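Local coordinates for protein dihydrodipicolinate synthase (Bacillus clausii KSM-K16, PDB 3E96) that probably acts as a lyase of the DapA family, with 4-hydroxy-tetrahydrodipicolinate synthase activity, at residues D48-C53 with R72-Y77; V142-P147 with D151-D156; R252-Q257 with S286-Q291; M268-Q273 with Q291-L296. All coordinates share one frame; numbering follows the deposited sequence.

Interaction 1. Residues D48-C53 with R72-Y77; sequences DVIVPC and RRTVEY
T74 points from helix 64-78 into the barrel wall and meets I50 and P52. Its two branches do different jobs. The methyl CG2 faces I50, and the hydroxyl OG1 lies against the ring of P52. The two methyls meet tip to tip, I50 CG2 and T74 CG2 3.9 Å apart. T74 comes slantwise against the CB-CG edge of the proline ring. The closest pair there is P52 CB and T74 OG1, 3.3 Å apart. P52 CG is 3.7 Å from T74 OG1. The chi1 of T74, -57°, explains the split: CG2 stands opposite the backbone N and points at I50, while OG1 sits beside that N. From there OG1 can hydrogen-bond to the backbone O of E70, one turn back, and to the hydroxyl of Y35 on helix 32-43. V84 of strand 83-88 also packs on I50, P52 and T74. The contact joins strand 49-50 and the residues just after it to helix 64-78, within the beta-alpha-beta unit that strand 83-88 completes in the TIM barrel. P52 lies about 8 Å, side chain to side chain, from K167, the predicted Schiff-base lysine. Across the two segments the contact is apolar packing in a buried place. The one polar atom in it, T74 OG1, finds its hydrogen bonds within its own helix and on helix 32-43, so what I50 and P52 present to it is carbon alone.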
loop_
_atom_site.group_PDB
_atom_site.type_symbol
_atom_site.label_atom_id
_atom_site.label_comp_id
_atom_site.label_asym_id
_atom_site.label_seq_id
_atom_site.Cartn_x
_atom_site.Cartn_y
_atom_site.Cartn_z
ATOM N N ASP B 48 17.889 -5.505 21.550
ATOM C CA ASP B 48 17.324 -4.571 22.518
ATOM C C ASP B 48 16.218 -3.651 22.012
ATOM O O ASP B 48 15.745 -2.784 22.749
ATOM C CB ASP B 48 18.449 -3.732 23.135
ATOM C CG ASP B 48 19.612 -4.589 23.621
ATOM O OD1 ASP B 48 19.359 -5.658 24.216
ATOM O OD2 ASP B 48 20.777 -4.191 23.413
ATOM N N VAL B 49 15.822 -3.826 20.756
ATOM C CA VAL B 49 14.743 -3.039 20.169
ATOM C C VAL B 49 13.889 -4.008 19.362
ATOM O O VAL B 49 14.403 -4.737 18.513
ATOM C CB VAL B 49 15.269 -1.933 19.221
ATOM C CG1 VAL B 49 14.092 -1.182 18.603
ATOM C CG2 VAL B 49 16.166 -0.965 19.983
ATOM N N ILE B 50 12.592 -4.038 19.646
ATOM C CA ILE B 50 11.693 -4.924 18.920
ATOM C C ILE B 50 10.586 -4.059 18.330
ATOM O O ILE B 50 10.109 -3.116 18.969
ATOM C CB ILE B 50 11.131 -6.033 19.841
ATOM C CG1 ILE B 50 10.395 -7.075 18.992
ATOM C CG2 ILE B 50 10.237 -5.431 20.921
ATOM C CD1 ILE B 50 10.028 -8.344 19.742
ATOM N N VAL B 51 10.187 -4.379 17.104
ATOM C CA VAL B 51 9.199 -3.578 16.401
ATOM C C VAL B 51 7.926 -4.304 15.973
ATOM O O VAL B 51 7.802 -4.737 14.828
ATOM C CB VAL B 51 9.845 -2.943 15.144
ATOM C CG1 VAL B 51 8.913 -1.917 14.521
ATOM C CG2 VAL B 51 11.175 -2.303 15.517
ATOM N N PRO B 52 6.959 -4.447 16.891
ATOM C CA PRO B 52 5.716 -5.126 16.517
ATOM C C PRO B 52 5.013 -4.284 15.450
ATOM O O PRO B 52 5.224 -3.072 15.370
ATOM C CB PRO B 52 4.936 -5.177 17.830
ATOM C CG PRO B 52 5.445 -3.962 18.582
ATOM C CD PRO B 52 6.933 -4.024 18.301
ATOM N N CYS B 53 4.188 -4.925 14.632
ATOM C CA CYS B 53 3.478 -4.224 13.569
ATOM C C CYS B 53 4.419 -3.656 12.514
ATOM O O CYS B 53 4.127 -2.636 11.879
ATOM C CB CYS B 53 2.600 -3.117 14.158
ATOM S SG CYS B 53 1.112 -3.782 14.938
ATOM N N ARG B 72 0.139 -4.591 22.400
ATOM C CA ARG B 72 -0.109 -4.884 23.815
ATOM C C ARG B 72 0.596 -6.171 24.233
ATOM O O ARG B 72 1.257 -6.215 25.269
ATOM C CB ARG B 72 -1.614 -5.013 24.091
ATOM C CG ARG B 72 -2.392 -3.713 23.926
ATOM C CD ARG B 72 -3.801 -3.833 24.501
ATOM N NE ARG B 72 -4.673 -4.693 23.703
ATOM C CZ ARG B 72 -5.515 -4.249 22.773
ATOM N NH1 ARG B 72 -5.606 -2.948 22.513
ATOM N NH2 ARG B 72 -6.281 -5.103 22.114
ATOM N N ARG B 73 0.443 -7.220 23.430
ATOM C CA ARG B 73 1.069 -8.507 23.713
ATOM C C ARG B 73 2.589 -8.371 23.803
ATOM O O ARG B 73 3.226 -8.981 24.661
ATOM C CB ARG B 73 0.715 -9.518 22.617
ATOM C CG ARG B 73 -0.762 -9.906 22.558
ATOM C CD ARG B 73 -1.054 -11.153 23.387
ATOM N NE ARG B 73 -2.478 -11.479 23.388
ATOM C CZ ARG B 73 -2.991 -12.610 23.864
ATOM N NH1 ARG B 73 -2.199 -13.540 24.381
ATOM N NH2 ARG B 73 -4.303 -12.807 23.829
ATOM N N THR B 74 3.168 -7.574 22.907
ATOM C CA THR B 74 4.612 -7.373 22.889
ATOM C C THR B 74 5.093 -6.743 24.194
ATOM O O THR B 74 6.073 -7.198 24.787
ATOM C CB THR B 74 5.031 -6.477 21.707
ATOM O OG1 THR B 74 4.573 -7.065 20.481
ATOM C CG2 THR B 74 6.551 -6.331 21.657
ATOM N N VAL B 75 4.406 -5.696 24.636
ATOM C CA VAL B 75 4.776 -5.031 25.878
ATOM C C VAL B 75 4.744 -6.040 27.023
ATOM O O VAL B 75 5.640 -6.063 27.867
ATOM C CB VAL B 75 3.819 -3.856 26.190
ATOM C CG1 VAL B 75 4.100 -3.301 27.583
ATOM C CG2 VAL B 75 3.995 -2.760 25.147
ATOM N N GLU B 76 3.723 -6.893 27.037
ATOM C CA GLU B 76 3.598 -7.894 28.090
ATOM C C GLU B 76 4.711 -8.935 28.035
ATOM O O GLU B 76 5.359 -9.212 29.046
ATOM C CB GLU B 76 2.249 -8.619 28.002
ATOM C CG GLU B 76 2.006 -9.592 29.163
ATOM C CD GLU B 76 0.895 -10.592 28.888
ATOM O OE1 GLU B 76 -0.145 -10.191 28.331
ATOM O OE2 GLU B 76 1.056 -11.783 29.243
ATOM N N TYR B 77 4.931 -9.514 26.858
ATOM C CA TYR B 77 5.948 -10.547 26.714
ATOM C C TYR B 77 7.381 -10.055 26.850
ATOM O O TYR B 77 8.259 -10.815 27.259
ATOM C CB TYR B 77 5.780 -11.285 25.384
ATOM C CG TYR B 77 4.445 -11.987 25.229
ATOM C CD1 TYR B 77 3.820 -12.601 26.319
ATOM C CD2 TYR B 77 3.811 -12.047 23.991
ATOM C CE1 TYR B 77 2.593 -13.254 26.174
ATOM C CE2 TYR B 77 2.591 -12.697 23.835
ATOM C CZ TYR B 77 1.985 -13.296 24.928
ATOM O OH TYR B 77 0.767 -13.918 24.770
#

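Interaction 2. Residues V142-P147 with D151-D156; sequences VYFKDP and DRVLVD
This is a buried, mainly apolar contact in the barrel wall, with a CH-pi interaction at its centre. It joins strand 140-144 to helix 152-157 and the residue just before it. Strand 142-144 and helix 152-156 run nearly antiparallel, at 160°, and the closest approach of their axes is 11.1 Å. F144 fills much of that space. L154 sits over one face of its ring: L154 CG is 3.9 Å from the centroid of the F144 ring and 4° off the normal. The two methyls of L154 diverge over the ring, L154 CD2 3.7 Å from F144 CD1 and L154 CD1 3.8 Å from F144 CD2. CB of F144 already faces the helix, and with CG anti to the backbone N (chi1 -158°) the ring lies under L154. V153 CB comes obliquely to F144 CE1 at 4.0 Å. D151 OD1 lies 3.5 Å from F144 CE2, and that oxygen also bonds to the hydroxyl of Y168. V142 adds its CG2, 4.0 Å from L154 CD2. Replacing F144 by an alanine is likely to open a gap beneath L154 and leave V153 without its aromatic neighbour. Y143, the predicted proton donor/acceptor, points away from the helix. Strand 163-168 pairs with V142 and F144 through backbone hydrogen bonds. Helix 122-136 flanks the contact, with F129 on V142 and both A122 and Y126 on V153.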
loop_
_atom_site.group_PDB
_atom_site.type_symbol
_atom_site.label_atom_id
_atom_site.label_comp_id
_atom_site.label_asym_id
_atom_site.label_seq_id
_atom_site.Cartn_x
_atom_site.Cartn_y
_atom_site.Cartn_z
ATOM N N VAL B 142 10.343 7.285 11.245
ATOM C CA VAL B 142 9.637 7.226 9.974
ATOM C C VAL B 142 10.358 6.231 9.069
ATOM O O VAL B 142 11.593 6.146 9.087
ATOM C CB VAL B 142 9.584 8.604 9.267
ATOM C CG1 VAL B 142 8.856 9.619 10.149
ATOM C CG2 VAL B 142 10.982 9.076 8.944
ATOM N N TYR B 143 9.583 5.460 8.309
ATOM C CA TYR B 143 10.135 4.484 7.376
ATOM C C TYR B 143 10.052 5.174 6.017
ATOM O O TYR B 143 8.970 5.337 5.455
ATOM C CB TYR B 143 9.299 3.198 7.367
ATOM C CG TYR B 143 10.048 2.018 6.782
ATOM C CD1 TYR B 143 10.961 1.294 7.555
ATOM C CD2 TYR B 143 9.881 1.652 5.449
ATOM C CE1 TYR B 143 11.689 0.232 7.011
ATOM C CE2 TYR B 143 10.602 0.594 4.895
ATOM C CZ TYR B 143 11.504 -0.111 5.680
ATOM O OH TYR B 143 12.223 -1.151 5.134
ATOM N N PHE B 144 11.208 5.576 5.503
ATOM C CA PHE B 144 11.323 6.319 4.248
ATOM C C PHE B 144 11.830 5.379 3.150
ATOM O O PHE B 144 13.008 5.025 3.137
ATOM C CB PHE B 144 12.318 7.459 4.481
ATOM C CG PHE B 144 12.189 8.601 3.521
ATOM C CD1 PHE B 144 11.139 9.505 3.635
ATOM C CD2 PHE B 144 13.134 8.788 2.521
ATOM C CE1 PHE B 144 11.032 10.586 2.764
ATOM C CE2 PHE B 144 13.040 9.861 1.642
ATOM C CZ PHE B 144 11.982 10.766 1.766
ATOM N N LYS B 145 10.954 4.994 2.223
ATOM C CA LYS B 145 11.355 4.048 1.187
ATOM C C LYS B 145 10.981 4.327 -0.265
ATOM O O LYS B 145 11.256 3.495 -1.128
ATOM C CB LYS B 145 10.831 2.657 1.546
ATOM C CG LYS B 145 9.322 2.515 1.421
ATOM C CD LYS B 145 8.924 1.059 1.598
ATOM C CE LYS B 145 7.469 0.821 1.269
ATOM N NZ LYS B 145 7.151 -0.639 1.337
ATOM N N ASP B 146 10.364 5.466 -0.549
ATOM C CA ASP B 146 9.978 5.789 -1.925
ATOM C C ASP B 146 11.017 6.697 -2.601
ATOM O O ASP B 146 11.143 7.872 -2.265
ATOM C CB ASP B 146 8.603 6.474 -1.944
ATOM C CG ASP B 146 8.068 6.664 -3.348
ATOM O OD1 ASP B 146 8.835 6.462 -4.312
ATOM O OD2 ASP B 146 6.881 7.022 -3.491
ATOM N N PRO B 147 11.770 6.160 -3.573
ATOM C CA PRO B 147 12.784 6.967 -4.259
ATOM C C PRO B 147 12.227 8.181 -4.987
ATOM O O PRO B 147 12.959 9.129 -5.268
ATOM C CB PRO B 147 13.428 5.970 -5.221
ATOM C CG PRO B 147 12.289 5.055 -5.550
ATOM C CD PRO B 147 11.646 4.831 -4.199
ATOM N N ASP B 151 14.563 13.621 -0.573
ATOM C CA ASP B 151 15.119 13.503 0.768
ATOM C C ASP B 151 14.890 14.803 1.530
ATOM O O ASP B 151 15.051 14.856 2.750
ATOM C CB ASP B 151 16.618 13.205 0.713
ATOM C CG ASP B 151 16.913 11.832 0.152
ATOM O OD1 ASP B 151 16.183 10.887 0.509
ATOM O OD2 ASP B 151 17.873 11.697 -0.634
ATOM N N ARG B 152 14.522 15.853 0.804
ATOM C CA ARG B 152 14.255 17.148 1.429
ATOM C C ARG B 152 13.183 16.975 2.508
ATOM O O ARG B 152 13.153 17.713 3.495
ATOM C CB ARG B 152 13.781 18.156 0.376
ATOM C CG ARG B 152 13.406 19.517 0.939
ATOM C CD ARG B 152 14.594 20.192 1.612
ATOM N NE ARG B 152 14.228 21.479 2.195
ATOM C CZ ARG B 152 15.083 22.306 2.785
ATOM N NH1 ARG B 152 16.368 21.984 2.873
ATOM N NH2 ARG B 152 14.655 23.455 3.289
ATOM N N VAL B 153 12.298 16.000 2.309
ATOM C CA VAL B 153 11.243 15.717 3.278
ATOM C C VAL B 153 11.849 15.410 4.647
ATOM O O VAL B 153 11.338 15.855 5.676
ATOM C CB VAL B 153 10.387 14.503 2.835
ATOM C CG1 VAL B 153 9.424 14.109 3.951
ATOM C CG2 VAL B 153 9.622 14.841 1.566
ATOM N N LEU B 154 12.938 14.647 4.661
ATOM C CA LEU B 154 13.594 14.287 5.914
ATOM C C LEU B 154 14.289 15.500 6.525
ATOM O O LEU B 154 14.272 15.692 7.742
ATOM C CB LEU B 154 14.614 13.167 5.683
ATOM C CG LEU B 154 14.035 11.820 5.230
ATOM C CD1 LEU B 154 15.171 10.828 4.984
ATOM C CD2 LEU B 154 13.086 11.285 6.297
ATOM N N VAL B 155 14.907 16.312 5.676
ATOM C CA VAL B 155 15.587 17.512 6.148
ATOM C C VAL B 155 14.575 18.426 6.832
ATOM O O VAL B 155 14.864 19.023 7.867
ATOM C CB VAL B 155 16.243 18.278 4.981
ATOM C CG1 VAL B 155 16.902 19.558 5.496
ATOM C CG2 VAL B 155 17.276 17.393 4.299
ATOM N N ASP B 156 13.380 18.525 6.258
ATOM C CA ASP B 156 12.353 19.389 6.828
ATOM C C ASP B 156 11.679 18.837 8.080
ATOM O O ASP B 156 11.180 19.604 8.906
ATOM C CB ASP B 156 11.303 19.733 5.767
ATOM C CG ASP B 156 11.870 20.589 4.652
ATOM O OD1 ASP B 156 12.885 21.268 4.897
ATOM O OD2 ASP B 156 11.303 20.595 3.542
#

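Interaction 3. Residues R252-Q257 with S286-Q291; sequences RGKYNQ and SNEDKQ
The first turn of helix 287-299 meets the loop after helix 235-252 in a salt bridge backed by a tyrosine hydrogen bond. Across the contact each carboxylate oxygen of D289 takes one partner. K254 NZ gives a hydrogen bond to the syn lone pair of D289 OD1 at 2.9 Å. Y255 OH donates to D289 OD2 at 2.6 Å, also on the syn side but 25° out of the carboxylate plane. N259, further along the loop, is a second donor to OD2 through its ND2. Together these bonds hold the carboxylate from turning. S286 caps the helix: its OG accepts from D289 N at 3.2 Å. A water joins Y255 OH, S286 OG and E288 OE2; it donates to the first and the last. An asparagine at D289 would probably leave the charge of K254 without its close mate and weaken the hold on the loop. The contact ties the loop between helix 235-252 and helix 262-270 to the start of helix 287-299, where K290 forms a salt bridge with E266 of helix 262-270.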
loop_
_atom_site.group_PDB
_atom_site.type_symbol
_atom_site.label_atom_id
_atom_site.label_comp_id
_atom_site.label_asym_id
_atom_site.label_seq_id
_atom_site.Cartn_x
_atom_site.Cartn_y
_atom_site.Cartn_z
ATOM N N ARG B 252 14.846 -14.177 0.273
ATOM C CA ARG B 252 13.693 -13.466 0.819
ATOM C C ARG B 252 13.232 -12.399 -0.176
ATOM O O ARG B 252 12.047 -12.080 -0.267
ATOM C CB ARG B 252 14.063 -12.764 2.130
ATOM C CG ARG B 252 14.316 -13.681 3.316
ATOM C CD ARG B 252 14.696 -12.857 4.538
ATOM N NE ARG B 252 13.622 -11.947 4.935
ATOM C CZ ARG B 252 13.776 -10.928 5.776
ATOM N NH1 ARG B 252 14.966 -10.679 6.308
ATOM N NH2 ARG B 252 12.738 -10.165 6.097
ATOM N N GLY B 253 14.190 -11.842 -0.908
ATOM C CA GLY B 253 13.885 -10.793 -1.868
ATOM C C GLY B 253 13.272 -11.225 -3.188
ATOM O O GLY B 253 12.887 -10.372 -3.993
ATOM N N LYS B 254 13.173 -12.530 -3.429
ATOM C CA LYS B 254 12.590 -13.016 -4.680
ATOM C C LYS B 254 11.161 -12.522 -4.919
ATOM O O LYS B 254 10.389 -12.313 -3.976
ATOM C CB LYS B 254 12.595 -14.553 -4.727
ATOM C CG LYS B 254 13.975 -15.170 -4.915
ATOM C CD LYS B 254 13.896 -16.681 -5.164
ATOM C CE LYS B 254 13.276 -17.000 -6.518
ATOM N NZ LYS B 254 13.299 -18.467 -6.824
ATOM N N TYR B 255 10.820 -12.354 -6.194
ATOM C CA TYR B 255 9.490 -11.903 -6.602
ATOM C C TYR B 255 9.192 -10.512 -6.059
ATOM O O TYR B 255 8.132 -10.277 -5.484
ATOM C CB TYR B 255 8.418 -12.887 -6.110
ATOM C CG TYR B 255 8.806 -14.340 -6.263
ATOM C CD1 TYR B 255 9.144 -14.870 -7.509
ATOM C CD2 TYR B 255 8.884 -15.177 -5.151
ATOM C CE1 TYR B 255 9.557 -16.196 -7.640
ATOM C CE2 TYR B 255 9.296 -16.503 -5.271
ATOM C CZ TYR B 255 9.632 -17.005 -6.514
ATOM O OH TYR B 255 10.066 -18.305 -6.626
ATOM N N ASN B 256 10.135 -9.593 -6.240
ATOM C CA ASN B 256 9.953 -8.226 -5.769
ATOM C C ASN B 256 9.608 -8.201 -4.277
ATOM O O ASN B 256 8.700 -7.482 -3.855
ATOM C CB ASN B 256 8.834 -7.540 -6.568
ATOM C CG ASN B 256 8.795 -6.038 -6.348
ATOM O OD1 ASN B 256 7.778 -5.386 -6.603
ATOM N ND2 ASN B 256 9.903 -5.479 -5.883
ATOM N N GLN B 257 10.328 -9.003 -3.493
ATOM C CA GLN B 257 10.137 -9.084 -2.045
ATOM C C GLN B 257 8.924 -9.901 -1.607
ATOM O O GLN B 257 8.608 -9.947 -0.423
ATOM C CB GLN B 257 10.039 -7.678 -1.440
ATOM C CG GLN B 257 11.321 -6.868 -1.531
ATOM C CD GLN B 257 12.233 -7.089 -0.344
ATOM O OE1 GLN B 257 12.649 -8.218 -0.056
ATOM N NE2 GLN B 257 12.548 -6.008 0.363
ATOM N N SER B 286 7.052 -22.498 -3.265
ATOM C CA SER B 286 6.960 -23.540 -4.283
ATOM C C SER B 286 7.951 -24.616 -3.847
ATOM O O SER B 286 8.751 -24.389 -2.936
ATOM C CB SER B 286 7.391 -22.993 -5.641
ATOM O OG SER B 286 8.744 -22.565 -5.590
ATOM N N ASN B 287 7.908 -25.778 -4.488
ATOM C CA ASN B 287 8.834 -26.845 -4.134
ATOM C C ASN B 287 10.253 -26.371 -4.426
ATOM O O ASN B 287 11.184 -26.655 -3.673
ATOM C CB ASN B 287 8.529 -28.118 -4.931
ATOM C CG ASN B 287 7.156 -28.684 -4.623
ATOM O OD1 ASN B 287 6.761 -28.787 -3.461
ATOM N ND2 ASN B 287 6.423 -29.063 -5.665
ATOM N N GLU B 288 10.408 -25.630 -5.519
ATOM C CA GLU B 288 11.710 -25.104 -5.899
ATOM C C GLU B 288 12.304 -24.249 -4.785
ATOM O O GLU B 288 13.453 -24.438 -4.396
ATOM C CB GLU B 288 11.598 -24.253 -7.166
ATOM C CG GLU B 288 12.910 -23.591 -7.569
ATOM C CD GLU B 288 12.744 -22.587 -8.696
ATOM O OE1 GLU B 288 13.764 -22.004 -9.123
ATOM O OE2 GLU B 288 11.599 -22.378 -9.152
ATOM N N ASP B 289 11.522 -23.297 -4.283
ATOM C CA ASP B 289 12.003 -22.419 -3.222
ATOM C C ASP B 289 12.188 -23.148 -1.889
ATOM O O ASP B 289 13.072 -22.800 -1.111
ATOM C CB ASP B 289 11.066 -21.217 -3.055
ATOM C CG ASP B 289 11.219 -20.200 -4.181
ATOM O OD1 ASP B 289 12.151 -20.349 -4.999
ATOM O OD2 ASP B 289 10.414 -19.243 -4.245
ATOM N N LYS B 290 11.358 -24.154 -1.624
ATOM C CA LYS B 290 11.495 -24.926 -0.387
ATOM C C LYS B 290 12.869 -25.605 -0.406
ATOM O O LYS B 290 13.544 -25.700 0.619
ATOM C CB LYS B 290 10.392 -25.985 -0.286
ATOM C CG LYS B 290 9.061 -25.465 0.235
ATOM C CD LYS B 290 7.974 -26.523 0.098
ATOM C CE LYS B 290 6.776 -26.228 0.993
ATOM N NZ LYS B 290 6.247 -24.846 0.825
ATOM N N GLN B 291 13.279 -26.063 -1.584
ATOM C CA GLN B 291 14.572 -26.721 -1.744
ATOM C C GLN B 291 15.702 -25.714 -1.540
ATOM O O GLN B 291 16.733 -26.034 -0.947
ATOM C CB GLN B 291 14.681 -27.343 -3.139
ATOM C CG GLN B 291 15.940 -28.171 -3.362
ATOM C CD GLN B 291 15.921 -29.483 -2.596
ATOM O OE1 GLN B 291 15.824 -29.501 -1.368
ATOM N NE2 GLN B 291 16.010 -30.591 -3.322
HETATM O O HOH W 1 9.762 -21.119 -7.792
#

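Interaction 4. Residues M268-Q273 with Q291-L296; sequences MEMLRQ and QLVTEL
Two helices of the C-terminal part meet here, and one methionine bridges them. M270, in the last turn of helix 262-270, lays its thioether end on T294 and V293 of helix 287-299. That end runs across the T294 side chain, nearly at right angles to it. The methyl CE of M270 comes 3.1 Å from T294 OG1, and M270 SD is 3.4 Å from the same oxygen of T294. T294 CB and CG2 stand a little farther from that methyl, the CG2 of T294 being 3.9 Å from M270 CE. On the V293 side, M270 SD lies 4.1 Å from V293 CG1. The side chain of M270 runs extended through chi2 and then bends at chi3, 73°, which turns the methyl toward T294. The helix carrying M270 ends at once in a Schellman motif. R272, with positive phi, is its C-prime residue. Q273 N bonds to M268 O at 2.8 Å, and R272 N bonds to E269 O at 2.9 Å. The chain turns away at R272, two residues past M270. T294 OG1 has its polar partner in its own helix, the backbone O of K290. V293 also packs on L251 of helix 235-252. L297 of helix 287-299 and L303 in the C-terminal loop both touch the side chain of M270.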
loop_
_atom_site.group_PDB
_atom_site.type_symbol
_atom_site.label_atom_id
_atom_site.label_comp_id
_atom_site.label_asym_id
_atom_site.label_seq_id
_atom_site.Cartn_x
_atom_site.Cartn_y
_atom_site.Cartn_z
ATOM N N MET B 268 12.107 -21.073 9.625
ATOM C CA MET B 268 11.917 -21.258 11.069
ATOM C C MET B 268 11.314 -22.638 11.343
ATOM O O MET B 268 11.770 -23.357 12.240
ATOM C CB MET B 268 10.982 -20.178 11.655
ATOM C CG MET B 268 11.548 -18.748 11.674
ATOM S SD MET B 268 10.394 -17.472 12.282
ATOM C CE MET B 268 9.401 -17.234 10.907
ATOM N N GLU B 269 10.290 -23.006 10.574
ATOM C CA GLU B 269 9.637 -24.303 10.754
ATOM C C GLU B 269 10.618 -25.454 10.521
ATOM O O GLU B 269 10.580 -26.466 11.234
ATOM C CB GLU B 269 8.437 -24.439 9.811
ATOM C CG GLU B 269 7.197 -23.630 10.222
ATOM C CD GLU B 269 6.536 -24.140 11.495
ATOM O OE1 GLU B 269 6.602 -25.362 11.762
ATOM O OE2 GLU B 269 5.925 -23.325 12.222
ATOM N N MET B 270 11.488 -25.310 9.526
ATOM C CA MET B 270 12.480 -26.344 9.249
ATOM C C MET B 270 13.440 -26.482 10.431
ATOM O O MET B 270 13.967 -27.564 10.684
ATOM C CB MET B 270 13.272 -26.019 7.979
ATOM C CG MET B 270 12.582 -26.429 6.691
ATOM S SD MET B 270 13.684 -26.334 5.256
ATOM C CE MET B 270 14.721 -27.716 5.534
ATOM N N LEU B 271 13.664 -25.385 11.151
ATOM C CA LEU B 271 14.558 -25.401 12.307
ATOM C C LEU B 271 13.775 -25.699 13.582
ATOM O O LEU B 271 14.258 -25.472 14.699
ATOM C CB LEU B 271 15.272 -24.053 12.445
ATOM C CG LEU B 271 16.175 -23.644 11.278
ATOM C CD1 LEU B 271 16.681 -22.221 11.508
ATOM C CD2 LEU B 271 17.339 -24.617 11.150
ATOM N N ARG B 272 12.561 -26.206 13.395
ATOM C CA ARG B 272 11.667 -26.559 14.488
ATOM C C ARG B 272 11.293 -25.395 15.393
ATOM O O ARG B 272 11.085 -25.566 16.595
ATOM C CB ARG B 272 12.264 -27.709 15.308
ATOM C CG ARG B 272 12.341 -29.008 14.523
ATOM C CD ARG B 272 13.077 -30.103 15.279
ATOM N NE ARG B 272 13.215 -31.306 14.463
ATOM C CZ ARG B 272 12.212 -32.120 14.142
ATOM N NH1 ARG B 272 10.983 -31.867 14.572
ATOM N NH2 ARG B 272 12.438 -33.188 13.384
ATOM N N GLN B 273 11.215 -24.205 14.804
ATOM C CA GLN B 273 10.814 -23.006 15.527
ATOM C C GLN B 273 9.390 -22.752 15.031
ATOM O O GLN B 273 9.108 -22.909 13.839
ATOM C CB GLN B 273 11.732 -21.831 15.173
ATOM C CG GLN B 273 13.211 -22.101 15.453
ATOM C CD GLN B 273 14.105 -20.931 15.062
ATOM O OE1 GLN B 273 13.718 -20.085 14.257
ATOM N NE2 GLN B 273 15.313 -20.893 15.620
ATOM N N GLN B 291 13.279 -26.063 -1.584
ATOM C CA GLN B 291 14.572 -26.721 -1.744
ATOM C C GLN B 291 15.702 -25.714 -1.540
ATOM O O GLN B 291 16.733 -26.034 -0.947
ATOM C CB GLN B 291 14.681 -27.343 -3.139
ATOM C CG GLN B 291 15.940 -28.171 -3.362
ATOM C CD GLN B 291 15.921 -29.483 -2.596
ATOM O OE1 GLN B 291 15.824 -29.501 -1.368
ATOM N NE2 GLN B 291 16.010 -30.591 -3.322
ATOM N N LEU B 292 15.510 -24.492 -2.028
ATOM C CA LEU B 292 16.530 -23.462 -1.870
ATOM C C LEU B 292 16.697 -23.092 -0.395
ATOM O O LEU B 292 17.804 -22.800 0.050
ATOM C CB LEU B 292 16.169 -22.214 -2.686
ATOM C CG LEU B 292 16.162 -22.376 -4.208
ATOM C CD1 LEU B 292 15.663 -21.092 -4.862
ATOM C CD2 LEU B 292 17.568 -22.715 -4.690
ATOM N N VAL B 293 15.601 -23.098 0.362
ATOM C CA VAL B 293 15.673 -22.775 1.789
ATOM C C VAL B 293 16.421 -23.908 2.498
ATOM O O VAL B 293 17.244 -23.674 3.386
ATOM C CB VAL B 293 14.264 -22.634 2.421
ATOM C CG1 VAL B 293 14.380 -22.511 3.947
ATOM C CG2 VAL B 293 13.562 -21.403 1.857
ATOM N N THR B 294 16.123 -25.135 2.091
ATOM C CA THR B 294 16.768 -26.309 2.667
ATOM C C THR B 294 18.272 -26.256 2.425
ATOM O O THR B 294 19.065 -26.403 3.356
ATOM C CB THR B 294 16.197 -27.603 2.047
ATOM O OG1 THR B 294 14.817 -27.725 2.401
ATOM C CG2 THR B 294 16.962 -28.830 2.546
ATOM N N GLU B 295 18.664 -26.024 1.175
ATOM C CA GLU B 295 20.078 -25.965 0.825
ATOM C C GLU B 295 20.789 -24.831 1.555
ATOM O O GLU B 295 21.974 -24.933 1.868
ATOM C CB GLU B 295 20.245 -25.791 -0.688
ATOM C CG GLU B 295 19.436 -26.788 -1.503
ATOM C CD GLU B 295 19.686 -26.678 -2.996
ATOM O OE1 GLU B 295 19.874 -25.545 -3.492
ATOM O OE2 GLU B 295 19.680 -27.726 -3.675
ATOM N N LEU B 296 20.066 -23.751 1.830
ATOM C CA LEU B 296 20.654 -22.612 2.524
ATOM C C LEU B 296 20.903 -22.958 3.995
ATOM O O LEU B 296 21.962 -22.651 4.550
ATOM C CB LEU B 296 19.723 -21.402 2.418
ATOM C CG LEU B 296 20.325 -20.017 2.646
ATOM C CD1 LEU B 296 21.381 -19.735 1.589
ATOM C CD2 LEU B 296 19.227 -18.972 2.564
#

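In the fold
From the N terminus, interaction 1 comes first. It closes a loop of 18 residues, part of it helix, between strand 49-50 and helix 64-78. Interaction 2 follows in series and closes a loop of only 3 residues, from strand 140-144 to helix 152-157. Both tie a barrel strand to the helix that comes after it, and both reach the same sheet. Interaction 3 spans 28 residues, from the loop after helix 235-252 to helix 287-299. Interaction 4 spans 17, from helix 262-270 to the same helix. Their segments alternate along the chain, so the two cross. Their ranges overlap at Q291, and they touch where K254 NZ packs near L292 CD1. Interactions 2 and 4 lie on opposite sides of the chain's centre.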